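Plasmodesmata-located protein 5 (Arabidopsis thaliana, PDB 6GRE) negatively regulates plasmodesmal permeability through callose deposition, so modulating cell-to-cell trafficking, and acts positively in innate immunity and systemic acquired resistance. Local coordinates at residues L137-D142 with G160-V165; G62-R67 with T77-A82. All blocks are in the same frame, centred on the assembly; numbering follows the deposited sequence. Where two conformers were deposited one is given.

Overall arrangement
The two contacts belong to different Gnk2-homologous (DUF26) units of the ectodomain, with contact 2 in the first and contact 1 in the second. Each uses the third strand in chain order of a five-stranded antiparallel sheet with order 1-4-5-3-2, but the helix differs: contact 1 takes the one preceding its strand, contact 2 the one following. Their centres lie 27 Å apart, yet their nearest atoms approach to about 5 Å, without touching. A sodium ion with D69 and Y154 at its site lies about 11 Å from the C66 side chain and about 14 Å from that of V162. R67 forms a salt bridge with D69, whereas V165 packs on Y154.

Contact 1 (L137-D142 with G160-V165); sequences LTKASD and GNVQGV
The flat group in this contact is the K139-A140 peptide, because neither K139, A140 nor V162 carries a planar side chain. V162 CG1 stands on the outward side of this peptide, displaced to the flank of A140 CA and K139 O, 4.0 Å from A140 CA, while the other face is turned toward the helix axis. Beside this plane the second methyl takes over: V162 CG2 meets K139 CB at 3.8 Å. The two branches of the valine are shared out between neighbouring helix residues: chi1 of -180° sets CG1 anti to the backbone N, on the A140 side, and leaves CG2 beside the backbone N, facing K139 CB. A140 contributes mainly through its CA, since its CB is directed along the interface, not at the strand, and packs against F209 and M129.

At the backbone level the closest CA pair is A140 and V162, at 6.4 Å. This is helix-on-sheet packing within the second Gnk2-homologous unit, with 159 Å² buried in total between the segments: helix 134-149 lies against the antiparallel sheet at the start of strand 162-168. That strand sits between 154-159 and 205-211, with backbone hydrogen bonds tying Q163 to S210 and G164 to G157.

The long K139 chain extends the apolar surface beyond CB. Its CD stands 4.2 Å from V162 CG2 and 4.6 Å from G160 N, so the methylene chain runs past the turn leading into the strand. A bend at its end, chi4 -34°, accompanies a weak, long ion pair between NZ and D135, and the lysine chain also touches N159.

Contact 2 (G62-R67 with T77-A82); sequences GIYQCR and TCVSSA
Apolar contact between Y64, C66 and V79 joins strand 60-66 to helix 72-90. A single methyl does the touching from the helix: V79 CG2 lies 3.7 Å from C66 SG and 3.9 Å from Y64 CD2. It approaches the tyrosine ring obliquely, and the Y64 and V79 side chains cross at about a right angle. For Y64, chi1 of 71° sets CG between the backbone N and the carbonyl carbon, and the ring atom CD2 reaches V79 CG2 from there. V79 also packs on F35, which brings helix 23-38 up to the same side chain.

Polar interactions hold the far end of the tyrosine. Its OH is hydrogen-bonded with T42 O and S38 OG, giving the hydroxyl of this buried residue two partners.

Covalent links reinforce the same region. C66 SG, besides meeting V79, is in a disulfide with C75, and C78, next to V79 in the helix, is bridged to C103 on strand 103-108. Helix 72-90 is thus fastened to the sheet around the apolar contact. C66, C75 and C78 follow the C-X8-C-X2-C spacing that is the signature of the DUF26, or Gnk2-homologous, fold.

Contact 1 (L137-D142 with G160-V165)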
loop_
_atom_site.group_PDB
_atom_site.type_symbol
_atom_site.label_atom_id
_atom_site.label_comp_id
_atom_site.label_asym_id
_atom_site.label_seq_id
_atom_site.Cartn_x
_atom_site.Cartn_y
_atom_site.Cartn_z
ATOM N N LEU A 137 10.582 20.891 -14.337
ATOM C CA LEU A 137 11.186 19.588 -14.652
ATOM C C LEU A 137 12.283 19.258 -13.631
ATOM O O LEU A 137 12.390 18.115 -13.153
ATOM C CB LEU A 137 11.738 19.597 -16.076
ATOM C CG LEU A 137 10.678 19.670 -17.174
ATOM C CD1 LEU A 137 11.301 20.131 -18.478
ATOM C CD2 LEU A 137 9.978 18.329 -17.356
ATOM N N THR A 138 13.071 20.279 -13.275
ATOM C CA THR A 138 14.117 20.167 -12.247
ATOM C C THR A 138 13.503 19.782 -10.904
ATOM O O THR A 138 14.026 18.858 -10.262
ATOM C CB THR A 138 14.901 21.473 -12.076
ATOM O OG1 THR A 138 15.759 21.551 -13.210
ATOM C CG2 THR A 138 15.701 21.533 -10.790
ATOM N N LYS A 139 12.481 20.525 -10.461
ATOM C CA LYS A 139 11.831 20.262 -9.202
ATOM C C LYS A 139 11.312 18.831 -9.149
ATOM O O LYS A 139 11.454 18.194 -8.136
ATOM C CB LYS A 139 10.599 21.134 -8.949
ATOM C CG LYS A 139 10.936 22.417 -8.243
ATOM C CD LYS A 139 9.804 23.397 -8.150
ATOM C CE LYS A 139 10.359 24.804 -8.106
ATOM N NZ LYS A 139 11.657 24.862 -7.378
ATOM N N ALA A 140 10.606 18.402 -10.198
ATOM C CA ALA A 140 10.052 17.068 -10.241
ATOM C C ALA A 140 11.171 16.032 -10.141
ATOM O O ALA A 140 11.088 15.127 -9.350
ATOM C CB ALA A 140 9.213 16.889 -11.480
ATOM N N SER A 141 12.245 16.221 -10.921
ATOM C CA SER A 141 13.383 15.305 -10.892
ATOM C C SER A 141 13.992 15.209 -9.484
ATOM O O SER A 141 14.286 14.107 -8.952
ATOM C CB SER A 141 14.418 15.736 -11.927
ATOM O OG SER A 141 15.554 14.906 -11.842
ATOM N N ASP A 142 14.163 16.356 -8.851
ATOM C CA ASP A 142 14.789 16.428 -7.559
ATOM C C ASP A 142 13.874 15.814 -6.491
ATOM O O ASP A 142 14.331 15.085 -5.639
ATOM C CB ASP A 142 15.179 17.863 -7.227
ATOM C CG ASP A 142 16.402 18.381 -7.963
ATOM O OD1 ASP A 142 16.990 17.634 -8.798
ATOM O OD2 ASP A 142 16.686 19.557 -7.767
ATOM N N GLY A 160 8.492 23.663 -3.778
ATOM C CA GLY A 160 7.455 24.450 -4.413
ATOM C C GLY A 160 6.114 23.781 -4.298
ATOM O O GLY A 160 5.701 23.377 -3.231
ATOM N N ASN A 161 5.452 23.600 -5.450
ATOM C CA ASN A 161 4.167 22.982 -5.521
ATOM C C ASN A 161 4.282 21.496 -5.910
ATOM O O ASN A 161 3.286 20.885 -6.220
ATOM C CB ASN A 161 3.290 23.732 -6.535
ATOM C CG ASN A 161 3.769 23.639 -7.971
ATOM O OD1 ASN A 161 4.860 23.160 -8.282
ATOM N ND2 ASN A 161 2.948 24.131 -8.890
ATOM N N VAL A 162 5.502 20.960 -5.909
ATOM C CA VAL A 162 5.729 19.565 -6.282
ATOM C C VAL A 162 5.859 18.760 -5.000
ATOM O O VAL A 162 6.648 19.115 -4.096
ATOM C CB VAL A 162 6.981 19.388 -7.145
ATOM C CG1 VAL A 162 7.206 17.929 -7.537
ATOM C CG2 VAL A 162 6.933 20.284 -8.363
ATOM N N GLN A 163 5.123 17.668 -4.912
ATOM C CA GLN A 163 5.123 16.845 -3.693
ATOM C C GLN A 163 5.343 15.393 -4.113
ATOM O O GLN A 163 4.674 14.942 -5.038
ATOM C CB GLN A 163 3.807 16.998 -2.936
ATOM C CG GLN A 163 3.658 18.351 -2.240
ATOM C CD GLN A 163 2.215 18.613 -1.875
ATOM O OE1 GLN A 163 1.623 17.902 -1.068
ATOM N NE2 GLN A 163 1.623 19.616 -2.507
ATOM N N GLY A 164 6.155 14.657 -3.363
ATOM C CA GLY A 164 6.344 13.229 -3.575
ATOM C C GLY A 164 6.140 12.460 -2.299
ATOM O O GLY A 164 6.403 12.960 -1.190
ATOM N N VAL A 165 5.654 11.234 -2.446
ATOM C CA VAL A 165 5.446 10.318 -1.348
ATOM C C VAL A 165 5.907 8.941 -1.802
ATOM O O VAL A 165 5.587 8.485 -2.912
ATOM C CB VAL A 165 3.975 10.266 -0.903
ATOM C CG1 VAL A 165 3.726 9.285 0.242
ATOM C CG2 VAL A 165 3.446 11.639 -0.546
#

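Contact 2 (G62-R67 with T77-A82)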
loop_
_atom_site.group_PDB
_atom_site.type_symbol
_atom_site.label_atom_id
_atom_site.label_comp_id
_atom_site.label_asym_id
_atom_site.label_seq_id
_atom_site.Cartn_x
_atom_site.Cartn_y
_atom_site.Cartn_z
ATOM N N GLY A 62 -2.887 -11.197 7.767
ATOM C CA GLY A 62 -3.137 -9.900 7.170
ATOM C C GLY A 62 -2.334 -8.793 7.796
ATOM O O GLY A 62 -1.761 -8.909 8.891
ATOM N N ILE A 63 -2.335 -7.670 7.066
ATOM C CA ILE A 63 -1.810 -6.420 7.571
ATOM C C ILE A 63 -2.762 -5.284 7.203
ATOM O O ILE A 63 -3.535 -5.387 6.235
ATOM C CB ILE A 63 -0.403 -6.117 7.004
ATOM C CG1 ILE A 63 -0.450 -5.831 5.496
ATOM C CG2 ILE A 63 0.581 -7.224 7.333
ATOM C CD1 ILE A 63 0.821 -5.236 4.918
ATOM N N TYR A 64 -2.641 -4.182 7.937
ATOM C CA TYR A 64 -3.023 -2.891 7.371
ATOM C C TYR A 64 -1.849 -1.935 7.523
ATOM O O TYR A 64 -0.954 -2.137 8.339
ATOM C CB TYR A 64 -4.236 -2.280 8.064
ATOM C CG TYR A 64 -3.935 -1.804 9.455
ATOM C CD1 TYR A 64 -4.003 -2.688 10.523
ATOM C CD2 TYR A 64 -3.576 -0.492 9.723
ATOM C CE1 TYR A 64 -3.701 -2.286 11.811
ATOM C CE2 TYR A 64 -3.274 -0.075 11.009
ATOM C CZ TYR A 64 -3.331 -0.978 12.062
ATOM O OH TYR A 64 -3.054 -0.589 13.343
ATOM N N GLN A 65 -1.849 -0.886 6.703
ATOM C CA GLN A 65 -0.855 0.136 6.825
ATOM C C GLN A 65 -1.413 1.470 6.355
ATOM O O GLN A 65 -1.915 1.590 5.255
ATOM C CB GLN A 65 0.362 -0.165 5.972
ATOM C CG GLN A 65 1.477 0.848 6.195
ATOM C CD GLN A 65 2.753 0.348 5.580
ATOM O OE1 GLN A 65 3.756 1.065 5.493
ATOM N NE2 GLN A 65 2.736 -0.910 5.182
ATOM N N CYS A 66 -1.316 2.447 7.254
ATOM C CA CYS A 66 -1.684 3.830 6.955
ATOM C C CYS A 66 -0.434 4.607 6.544
ATOM O O CYS A 66 0.667 4.288 6.974
ATOM C CB CYS A 66 -2.319 4.483 8.177
ATOM S SG CYS A 66 -3.954 3.776 8.524
ATOM N N ARG A 67 -0.659 5.667 5.767
ATOM C CA ARG A 67 0.373 6.645 5.464
ATOM C C ARG A 67 1.062 7.030 6.782
ATOM O O ARG A 67 0.398 7.194 7.821
ATOM C CB ARG A 67 -0.293 7.830 4.757
ATOM C CG ARG A 67 0.357 8.300 3.468
ATOM C CD ARG A 67 -0.372 9.535 2.967
ATOM N NE ARG A 67 -0.276 10.612 3.947
ATOM C CZ ARG A 67 -1.094 11.653 4.035
ATOM N NH1 ARG A 67 -2.161 11.743 3.258
ATOM N NH2 ARG A 67 -0.838 12.597 4.926
ATOM N N THR A 77 -10.466 6.036 9.953
ATOM C CA THR A 77 -11.430 6.334 8.908
ATOM C C THR A 77 -11.069 5.601 7.612
ATOM O O THR A 77 -11.923 5.018 6.934
ATOM C CB THR A 77 -11.538 7.841 8.667
ATOM O OG1 THR A 77 -11.973 8.417 9.907
ATOM C CG2 THR A 77 -12.489 8.179 7.539
ATOM N N CYS A 78 -9.784 5.658 7.258
ATOM C CA CYS A 78 -9.313 5.036 6.028
ATOM C C CYS A 78 -9.487 3.514 6.097
ATOM O O CYS A 78 -10.011 2.911 5.179
ATOM C CB CYS A 78 -7.857 5.398 5.764
ATOM S SG CYS A 78 -7.300 4.907 4.113
ATOM N N VAL A 79 -8.999 2.917 7.170
ATOM C CA VAL A 79 -8.992 1.467 7.284
ATOM C C VAL A 79 -10.433 0.949 7.358
ATOM O O VAL A 79 -10.757 -0.062 6.747
ATOM C CB VAL A 79 -8.131 1.009 8.469
ATOM C CG1 VAL A 79 -8.311 -0.469 8.774
ATOM C CG2 VAL A 79 -6.671 1.322 8.203
ATOM N N SER A 80 -11.298 1.669 8.081
ATOM C CA SER A 80 -12.712 1.308 8.138
ATOM C C SER A 80 -13.318 1.277 6.735
ATOM O O SER A 80 -14.053 0.345 6.404
ATOM C CB SER A 80 -13.472 2.256 9.015
ATOM O OG SER A 80 -13.084 2.092 10.364
ATOM N N SER A 81 -13.010 2.305 5.931
ATOM C CA SER A 81 -13.501 2.423 4.585
ATOM C C SER A 81 -12.946 1.288 3.718
ATOM O O SER A 81 -13.655 0.715 2.878
ATOM C CB SER A 81 -13.181 3.779 3.991
ATOM O OG SER A 81 -13.550 3.801 2.625
ATOM N N ALA A 82 -11.661 0.971 3.901
ATOM C CA ALA A 82 -11.055 -0.096 3.134
ATOM C C ALA A 82 -11.789 -1.410 3.431
ATOM O O ALA A 82 -12.070 -2.163 2.525
ATOM C CB ALA A 82 -9.577 -0.200 3.440
#